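Local atomic coordinates of actinorhodin polyketide putative beta-ketoacyl synthase 2 (Streptomyces coelicolor A3, PDB entry 1TQY), a protein that serves as the chain length factor of actinorhodin polyketide biosynthesis and belongs to the beta-ketoacyl-ACP synthase family. Residues Y29-A32 with G36-G39. Sequence-based numbering, arbitrary orientation.
Sequences YWSA and GRHG
The carbonyl oxygen of A32 accepts the backbone N-H of R37 at 2.7 Å (O to N), a short but bent bond with an N-H...O angle of 131°. It is the outer, 6→1 bond of the Schellman motif that closes the C-terminal end of helix 26-34. G36, the first residue beyond the helical turns, allows the turn with its positive phi of 73°; its own N lies near A32 O at too poor an angle to count as a bond. From this turn the R37 side chain runs back alongside the helix to S31 and A32, and a bend at chi3 folds the guanidinium onto them. There NH2 donates to S31 OG at 2.9 Å, a fairly straight bond with the oxygen at the edge of the guanidinium, in its plane. S31 OG reaches that edge by standing anti to the backbone N (chi1 166°). One guanidinium face lies against A32, with CZ 3.6 Å from A32 CA, while A32 CB packs 3.5 Å from the carbonyl O of R37. That carbonyl is taken by the side-chain amide of N22, and NH1 of R37 forms a salt bridge with D35, inside the intervening turn. Beyond the reversal the chain heads for strand 40-42, and H38 NE2 is hydrogen-bonded to D220 OD1. The helix end is thus held twice, by a backbone bond and by an arginine whose guanidinium is fixed by S31 OG at NH2 and by D35 at NH1, the D35 carboxylate probably balancing its charge.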
loop_
_atom_site.group_PDB
_atom_site.type_symbol
_atom_site.label_atom_id
_atom_site.label_comp_id
_atom_site.label_asym_id
_atom_site.label_seq_id
_atom_site.Cartn_x
_atom_site.Cartn_y
_atom_site.Cartn_z
ATOM N N TYR B 29 -24.899 13.317 -3.624
ATOM C CA TYR B 29 -23.655 13.801 -4.194
ATOM C C TYR B 29 -23.844 14.320 -5.620
ATOM O O TYR B 29 -23.521 15.468 -5.915
ATOM C CB TYR B 29 -22.616 12.684 -4.187
ATOM C CG TYR B 29 -21.370 13.027 -4.961
ATOM C CD1 TYR B 29 -20.463 13.964 -4.479
ATOM C CD2 TYR B 29 -21.113 12.435 -6.192
ATOM C CE1 TYR B 29 -19.327 14.303 -5.202
ATOM C CE2 TYR B 29 -19.980 12.770 -6.921
ATOM C CZ TYR B 29 -19.095 13.702 -6.416
ATOM O OH TYR B 29 -17.974 14.010 -7.138
ATOM N N TRP B 30 -24.360 13.472 -6.499
ATOM C CA TRP B 30 -24.591 13.848 -7.892
ATOM C C TRP B 30 -25.472 15.089 -7.999
ATOM O O TRP B 30 -25.308 15.914 -8.903
ATOM C CB TRP B 30 -25.258 12.700 -8.634
ATOM C CG TRP B 30 -25.463 12.972 -10.079
ATOM C CD1 TRP B 30 -26.651 12.981 -10.745
ATOM C CD2 TRP B 30 -24.448 13.194 -11.066
ATOM N NE1 TRP B 30 -26.442 13.185 -12.090
ATOM C CE2 TRP B 30 -25.098 13.318 -12.313
ATOM C CE3 TRP B 30 -23.052 13.298 -11.015
ATOM C CZ2 TRP B 30 -24.402 13.537 -13.506
ATOM C CZ3 TRP B 30 -22.359 13.516 -12.200
ATOM C CH2 TRP B 30 -23.037 13.632 -13.430
ATOM N N SER B 31 -26.414 15.218 -7.076
ATOM C CA SER B 31 -27.292 16.366 -7.084
ATOM C C SER B 31 -26.525 17.643 -6.768
ATOM O O SER B 31 -26.729 18.670 -7.415
ATOM C CB SER B 31 -28.416 16.186 -6.071
ATOM O OG SER B 31 -29.075 17.426 -5.863
ATOM N N ALA B 32 -25.641 17.579 -5.779
ATOM C CA ALA B 32 -24.851 18.744 -5.378
ATOM C C ALA B 32 -23.848 19.151 -6.462
ATOM O O ALA B 32 -23.623 20.338 -6.704
ATOM C CB ALA B 32 -24.119 18.452 -4.073
ATOM N N GLY B 36 -23.596 22.616 -8.466
ATOM C CA GLY B 36 -22.486 23.422 -8.003
ATOM C C GLY B 36 -22.390 23.595 -6.498
ATOM O O GLY B 36 -21.592 24.409 -6.041
ATOM N N ARG B 37 -23.190 22.859 -5.724
ATOM C CA ARG B 37 -23.138 22.965 -4.255
ATOM C C ARG B 37 -21.914 22.249 -3.700
ATOM O O ARG B 37 -21.734 21.050 -3.923
ATOM C CB ARG B 37 -24.360 22.324 -3.590
ATOM C CG ARG B 37 -25.681 23.044 -3.731
ATOM C CD ARG B 37 -26.679 22.456 -2.727
ATOM N NE ARG B 37 -26.883 21.023 -2.929
ATOM C CZ ARG B 37 -27.620 20.512 -3.909
ATOM N NH1 ARG B 37 -28.225 21.321 -4.765
ATOM N NH2 ARG B 37 -27.750 19.196 -4.043
ATOM N N HIS B 38 -21.095 22.968 -2.949
ATOM C CA HIS B 38 -19.909 22.364 -2.366
ATOM C C HIS B 38 -20.150 22.068 -0.896
ATOM O O HIS B 38 -21.052 22.635 -0.289
ATOM C CB HIS B 38 -18.719 23.307 -2.496
ATOM C CG HIS B 38 -18.866 24.574 -1.712
ATOM N ND1 HIS B 38 -18.920 24.592 -0.336
ATOM C CD2 HIS B 38 -18.932 25.867 -2.110
ATOM C CE1 HIS B 38 -19.006 25.842 0.082
ATOM N NE2 HIS B 38 -19.015 26.636 -0.974
ATOM N N GLY B 39 -19.342 21.186 -0.325
ATOM C CA GLY B 39 -19.501 20.860 1.079
ATOM C C GLY B 39 -18.334 21.402 1.876
ATOM O O GLY B 39 -17.904 20.790 2.849
#